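Local coordinates for protein putative NADPH:quinone oxidoreductase (PDB 3IUP) that probably reduces quinones with NADPH, which it binds, as a putative oxidoreductase with an alcohol dehydrogenase GroES-like domain, at residues E143-T146 against P147-A151; L188-I191 against C192-D195; K344-S347 against L348-L352. All blocks are in the same frame, centred on the assembly; numbering follows the deposited sequence.

Interaction 1: E143-T146 against P147-A151; sequences EGAT and PADGA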
loop_
_atom_site.group_PDB
_atom_site.type_symbol
_atom_site.label_atom_id
_atom_site.label_comp_id
_atom_site.label_asym_id
_atom_site.label_seq_id
_atom_site.Cartn_x
_atom_site.Cartn_y
_atom_site.Cartn_z
ATOM N N GLU A 143 -11.445 -0.082 -40.588
ATOM C CA GLU A 143 -11.269 0.477 -41.920
ATOM C C GLU A 143 -10.811 1.914 -41.802
ATOM O O GLU A 143 -11.291 2.668 -40.952
ATOM C CB GLU A 143 -12.579 0.415 -42.736
ATOM C CG GLU A 143 -12.310 0.177 -44.219
ATOM C CD GLU A 143 -11.933 -1.275 -44.505
ATOM O OE1 GLU A 143 -12.759 -2.158 -44.179
ATOM O OE2 GLU A 143 -10.828 -1.545 -45.055
ATOM N N GLY A 144 -9.838 2.279 -42.627
ATOM C CA GLY A 144 -9.328 3.639 -42.629
ATOM C C GLY A 144 -8.343 3.937 -41.511
ATOM O O GLY A 144 -7.915 5.084 -41.369
ATOM N N ALA A 145 -7.954 2.926 -40.720
ATOM C CA ALA A 145 -6.898 3.115 -39.719
ATOM C C ALA A 145 -5.531 2.759 -40.333
ATOM O O ALA A 145 -5.361 1.682 -40.853
ATOM C CB ALA A 145 -7.168 2.260 -38.501
ATOM N N THR A 146 -4.586 3.692 -40.317
ATOM C CA THR A 146 -3.196 3.427 -40.733
ATOM C C THR A 146 -2.483 2.689 -39.590
ATOM O O THR A 146 -2.947 2.729 -38.455
ATOM C CB THR A 146 -2.454 4.740 -40.967
ATOM O OG1 THR A 146 -2.489 5.516 -39.755
ATOM C CG2 THR A 146 -3.092 5.545 -42.109
ATOM N N PRO A 147 -1.311 2.075 -39.848
ATOM C CA PRO A 147 -0.534 1.583 -38.696
ATOM C C PRO A 147 -0.303 2.650 -37.611
ATOM O O PRO A 147 -0.468 2.350 -36.431
ATOM C CB PRO A 147 0.782 1.149 -39.346
ATOM C CG PRO A 147 0.265 0.568 -40.667
ATOM C CD PRO A 147 -0.726 1.609 -41.128
ATOM N N ALA A 148 0.032 3.878 -38.010
ATOM C CA ALA A 148 0.154 4.971 -37.026
ATOM C C ALA A 148 -1.080 5.120 -36.143
ATOM O O ALA A 148 -0.963 5.242 -34.905
ATOM C CB ALA A 148 0.468 6.280 -37.684
ATOM N N ASP A 149 -2.263 5.089 -36.759
ATOM C CA ASP A 149 -3.519 5.184 -36.019
ATOM C C ASP A 149 -3.694 4.080 -34.968
ATOM O O ASP A 149 -4.338 4.299 -33.958
ATOM C CB ASP A 149 -4.756 5.174 -36.979
ATOM C CG ASP A 149 -4.833 6.404 -37.867
ATOM O OD1 ASP A 149 -4.351 7.495 -37.457
ATOM O OD2 ASP A 149 -5.377 6.300 -38.993
ATOM N N GLY A 150 -3.122 2.906 -35.203
ATOM C CA GLY A 150 -3.240 1.783 -34.287
ATOM C C GLY A 150 -2.015 1.396 -33.510
ATOM O O GLY A 150 -2.010 0.377 -32.837
ATOM N N ALA A 151 -0.975 2.208 -33.589
ATOM C CA ALA A 151 0.336 1.860 -33.036
ATOM C C ALA A 151 0.313 1.692 -31.516
ATOM O O ALA A 151 1.160 1.001 -30.947
ATOM C CB ALA A 151 1.314 2.942 -33.415
#

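Interaction 2: L188-I191 against C192-D195; sequences LNQI and CLKD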
loop_
_atom_site.group_PDB
_atom_site.type_symbol
_atom_site.label_atom_id
_atom_site.label_comp_id
_atom_site.label_asym_id
_atom_site.label_seq_id
_atom_site.Cartn_x
_atom_site.Cartn_y
_atom_site.Cartn_z
ATOM N N LEU A 188 -7.862 9.009 -20.604
ATOM C CA LEU A 188 -8.694 8.744 -19.441
ATOM C C LEU A 188 -9.738 9.832 -19.247
ATOM O O LEU A 188 -10.911 9.576 -18.986
ATOM C CB LEU A 188 -7.825 8.566 -18.198
ATOM C CG LEU A 188 -8.670 8.392 -16.931
ATOM C CD1 LEU A 188 -9.457 7.030 -16.974
ATOM C CD2 LEU A 188 -7.710 8.496 -15.706
ATOM N N ASN A 189 -9.320 11.075 -19.437
ATOM C CA ASN A 189 -10.261 12.176 -19.323
ATOM C C ASN A 189 -11.382 12.048 -20.369
ATOM O O ASN A 189 -12.533 12.252 -20.056
ATOM C CB ASN A 189 -9.544 13.499 -19.469
ATOM C CG ASN A 189 -10.489 14.666 -19.360
ATOM O OD1 ASN A 189 -11.121 14.857 -18.323
ATOM N ND2 ASN A 189 -10.571 15.460 -20.421
ATOM N N GLN A 190 -11.063 11.662 -21.604
ATOM C CA GLN A 190 -12.119 11.452 -22.606
ATOM C C GLN A 190 -13.093 10.298 -22.253
ATOM O O GLN A 190 -14.295 10.384 -22.497
ATOM C CB GLN A 190 -11.536 11.260 -24.011
ATOM C CG GLN A 190 -10.811 12.520 -24.607
ATOM C CD GLN A 190 -11.683 13.768 -24.515
ATOM O OE1 GLN A 190 -12.844 13.723 -24.896
ATOM N NE2 GLN A 190 -11.161 14.844 -23.946
ATOM N N ILE A 191 -12.547 9.213 -21.720
ATOM C CA ILE A 191 -13.376 8.087 -21.263
ATOM C C ILE A 191 -14.355 8.573 -20.211
ATOM O O ILE A 191 -15.546 8.308 -20.266
ATOM C CB ILE A 191 -12.496 6.940 -20.668
ATOM C CG1 ILE A 191 -11.704 6.235 -21.738
ATOM C CG2 ILE A 191 -13.345 5.929 -19.900
ATOM C CD1 ILE A 191 -10.547 5.413 -21.138
ATOM N N CYS A 192 -13.841 9.275 -19.209
ATOM C CA CYS A 192 -14.676 9.709 -18.125
ATOM C C CYS A 192 -15.734 10.735 -18.554
ATOM O O CYS A 192 -16.862 10.708 -18.057
ATOM C CB CYS A 192 -13.809 10.246 -16.997
ATOM S SG CYS A 192 -12.794 8.975 -16.174
ATOM N N LEU A 193 -15.378 11.616 -19.494
ATOM C CA LEU A 193 -16.337 12.562 -20.063
ATOM C C LEU A 193 -17.438 11.806 -20.805
ATOM O O LEU A 193 -18.607 12.066 -20.598
ATOM C CB LEU A 193 -15.661 13.597 -20.966
ATOM C CG LEU A 193 -14.894 14.685 -20.201
ATOM C CD1 LEU A 193 -13.965 15.476 -21.166
ATOM C CD2 LEU A 193 -15.821 15.610 -19.434
ATOM N N LYS A 194 -17.061 10.842 -21.618
ATOM C CA LYS A 194 -18.060 10.130 -22.413
ATOM C C LYS A 194 -18.923 9.236 -21.540
ATOM O O LYS A 194 -20.147 9.122 -21.780
ATOM C CB LYS A 194 -17.381 9.298 -23.476
ATOM C CG LYS A 194 -18.315 8.444 -24.343
ATOM C CD LYS A 194 -17.506 7.888 -25.533
ATOM C CE LYS A 194 -18.357 7.029 -26.463
ATOM N NZ LYS A 194 -19.218 7.881 -27.334
ATOM N N ASP A 195 -18.304 8.598 -20.548
ATOM C CA ASP A 195 -19.019 7.659 -19.698
ATOM C C ASP A 195 -19.655 8.290 -18.461
ATOM O O ASP A 195 -20.358 7.609 -17.726
ATOM C CB ASP A 195 -18.096 6.515 -19.285
ATOM C CG ASP A 195 -17.550 5.722 -20.469
ATOM O OD1 ASP A 195 -17.782 6.101 -21.650
ATOM O OD2 ASP A 195 -16.839 4.716 -20.236
#

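Interaction 3: K344-S347 against L348-L352; sequences KEIS and LAEVL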
loop_
_atom_site.group_PDB
_atom_site.type_symbol
_atom_site.label_atom_id
_atom_site.label_comp_id
_atom_site.label_asym_id
_atom_site.label_seq_id
_atom_site.Cartn_x
_atom_site.Cartn_y
_atom_site.Cartn_z
ATOM N N LYS A 344 6.948 13.341 -33.270
ATOM C CA LYS A 344 7.842 13.028 -34.379
ATOM C C LYS A 344 7.732 11.535 -34.724
ATOM O O LYS A 344 7.492 10.717 -33.835
ATOM C CB LYS A 344 9.286 13.378 -34.009
ATOM C CG LYS A 344 10.277 13.476 -35.189
ATOM C CD LYS A 344 11.635 14.012 -34.636
ATOM C CE LYS A 344 12.628 14.384 -35.734
ATOM N NZ LYS A 344 12.289 15.724 -36.361
ATOM N N GLU A 345 7.837 11.201 -36.005
ATOM C CA GLU A 345 7.986 9.810 -36.439
ATOM C C GLU A 345 9.410 9.606 -36.922
ATOM O O GLU A 345 9.890 10.362 -37.791
ATOM C CB GLU A 345 7.017 9.470 -37.553
ATOM C CG GLU A 345 7.175 8.041 -38.081
ATOM C CD GLU A 345 6.143 7.646 -39.126
ATOM O OE1 GLU A 345 4.942 7.611 -38.800
ATOM O OE2 GLU A 345 6.522 7.322 -40.263
ATOM N N ILE A 346 10.100 8.609 -36.361
ATOM C CA ILE A 346 11.510 8.405 -36.668
ATOM C C ILE A 346 11.795 7.005 -37.174
ATOM O O ILE A 346 11.042 6.071 -36.893
ATOM C CB ILE A 346 12.399 8.696 -35.433
ATOM C CG1 ILE A 346 12.053 7.767 -34.262
ATOM C CG2 ILE A 346 12.241 10.157 -34.966
ATOM C CD1 ILE A 346 12.991 7.925 -33.047
ATOM N N SER A 347 12.891 6.849 -37.909
ATOM C CA SER A 347 13.373 5.550 -38.331
ATOM C C SER A 347 13.994 4.761 -37.193
ATOM O O SER A 347 14.390 5.280 -36.138
ATOM C CB SER A 347 14.442 5.684 -39.432
ATOM O OG SER A 347 15.598 6.313 -38.912
ATOM N N LEU A 348 14.246 3.500 -37.482
ATOM C CA LEU A 348 14.962 2.646 -36.523
ATOM C C LEU A 348 16.356 3.172 -36.154
ATOM O O LEU A 348 16.701 3.285 -34.982
ATOM C CB LEU A 348 15.027 1.222 -37.096
ATOM C CG LEU A 348 15.031 0.106 -36.099
ATOM C CD1 LEU A 348 13.822 0.080 -35.205
ATOM C CD2 LEU A 348 15.162 -1.228 -36.887
ATOM N N ALA A 349 17.123 3.584 -37.149
ATOM C CA ALA A 349 18.452 4.174 -36.910
ATOM C C ALA A 349 18.387 5.447 -36.050
ATOM O O ALA A 349 19.252 5.681 -35.187
ATOM C CB ALA A 349 19.131 4.451 -38.204
ATOM N N GLU A 350 17.333 6.241 -36.245
ATOM C CA GLU A 350 17.166 7.472 -35.476
ATOM C C GLU A 350 16.835 7.277 -33.987
ATOM O O GLU A 350 17.061 8.175 -33.184
ATOM C CB GLU A 350 16.096 8.346 -36.161
ATOM C CG GLU A 350 16.555 8.973 -37.442
ATOM C CD GLU A 350 15.437 9.744 -38.179
ATOM O OE1 GLU A 350 14.229 9.395 -38.097
ATOM O OE2 GLU A 350 15.782 10.729 -38.881
ATOM N N VAL A 351 16.331 6.095 -33.598
ATOM C CA VAL A 351 16.151 5.757 -32.212
ATOM C C VAL A 351 17.495 5.858 -31.479
ATOM O O VAL A 351 17.527 6.182 -30.296
ATOM C CB VAL A 351 15.525 4.332 -32.064
ATOM C CG1 VAL A 351 15.360 3.882 -30.614
ATOM C CG2 VAL A 351 14.193 4.246 -32.861
ATOM N N LEU A 352 18.557 5.560 -32.186
ATOM C CA LEU A 352 19.882 5.523 -31.571
ATOM C C LEU A 352 20.674 6.798 -31.818
ATOM O O LEU A 352 21.859 6.835 -31.535
ATOM C CB LEU A 352 20.647 4.267 -32.006
ATOM C CG LEU A 352 19.937 2.959 -31.610
ATOM C CD1 LEU A 352 20.850 1.740 -31.954
ATOM C CD2 LEU A 352 19.478 2.893 -30.161
#

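Interaction 1: E143-T146 against P147-A151
T146 and D149 grip each other across the first turn of the short, weakly bonded helix 147-150, each side chain holding the other residue's backbone N-H. This reciprocal pairing is a capping box, with T146 at the N-cap. The D149 side chain can be followed outward. Its CB leans toward the preceding loop and lies 4.1 Å from CB of A145, a loose apolar touch at the foot of the turn. CG is anti to the carbonyl carbon of D149 (chi1 -66°), which swings the carboxylate back along the chain and brings CG to 3.1 Å from T146 OG1. At the tip, OD1 stays 3.6 Å from T146 OG1, while OD2 accepts from T146 N over 3.0 Å; the bond is nearly straight, but the donor comes from above the carboxylate plane, 38° out of it. The same OD2 lies 3.6 Å from CA of A145.

The return bond comes from the threonine. A chi1 of 58° sets OG1 between the N and C of its own residue, and there it accepts from D149 N at 3.0 Å. Two N-H groups at the start of the helix are thus satisfied by side chains, while T146 O receives G150 N in a longer bond of 3.3 Å. P147 follows the cap as first residue of the turn, a place where its lack of an N-H costs no helical bond.

K335 donates to G144 O and makes a weak, long ion pair with D149 OD2, tying the turn to a distant part of the chain. The contact lies at the surface, following strand 138-140, with P147 resting on E40 and A41 of strand 34-43 and A148 on L370 of strand 369-372.

Interaction 2: L188-I191 against C192-D195
Helix 183-195 is the crossover of a beta-alpha-beta unit between parallel strands 175-177 and 199-203, and its last two turns meet here through L188 with C192, N189 with L193 and I191 with D195. The backbone bonds are regular i to i+4 links, running from C192 N to L188 O at 3.0 Å through to D195 N and I191 O at 2.8 Å. On the sheet-facing side, CD1 of L188 lies 3.9 Å from SG of C192; both side chains also pack on L199. N189 has its CG anti to the backbone N (chi1 180°), which carries the amide along the helix until ND2 is 3.5 Å from CD1 of L193. That methyl is also approached by NE2 of Q190 at 4.0 Å, although this amide's hydrogen bond goes to Q215 O. I191 also packs on A160 and L161 of helix 155-169. I191 and D195 run side by side in the same direction; OD2 of D195 passes 3.7 Å from CG2 of I191 while forming a salt bridge with NH1 of R329.

Interaction 3: K344-S347 against L348-L352
Strand 344-347 runs directly into the weakly bonded helix 348-351, and V351 N reaches back to S347 O over 3.3 Å.

S347 and E350 carry most of the contact. With chi1 at 66°, the serine OG stands between its own backbone N and carbonyl carbon and faces the open end of the helix; E350 N donates to it at 3.2 Å. The glutamate answers. Its CG passes 3.2 Å from the serine OG, and beyond CG the chain stays extended, carrying the carboxylate past the hydroxyl to the start of the cap. OE1 then accepts from S347 N at 2.9 Å, on the anti side of the carboxylate and 25° out of its plane. Here S347 is the N-cap and E350 completes a capping box, the extended glutamate chain bringing OE1 to S347 N. K375 makes a long, weak ion pair with OE1 and may add slightly to its electrostatic setting.

I346, buried, lies next to the box. Its CB lies 3.3 Å from E350 OE1, and the end of the side chain continues to the following residue: CD1 rests 3.9 Å from CG2 of V351, the two side chains crossing at about a right angle. V351 CG2 also lies 3.4 Å from S347 O, the oxygen that its own N-H bonds.

Around this turn, I346 is hydrogen-bonded through its backbone to L370 and N372 of the parallel strand 369-372. I346 and E350 both touch M356 of helix 354-360, while L348 and V351 meet L6 and L8 of strand 4-12.

Interactions 1 and 3 apply one solution, a capping box, at the start of two short helices, with their nearest atoms about 5 Å apart. Both turns border strand 369-372, but threonine with aspartate follows a loop at the surface, whereas serine with glutamate follows a strand and is partly buried. Interaction 2, also partly buried, stands apart, its centre 22 Å from that of interaction 1 and 32 Å from that of interaction 3. It occupies the last two turns of helix 183-195, where every N-H of 192-195 meets a backbone carbonyl; its side chains mix a leucine-cysteine touch, amides against a leucine methyl, and an aspartate, paired with R329, beside an isoleucine methyl.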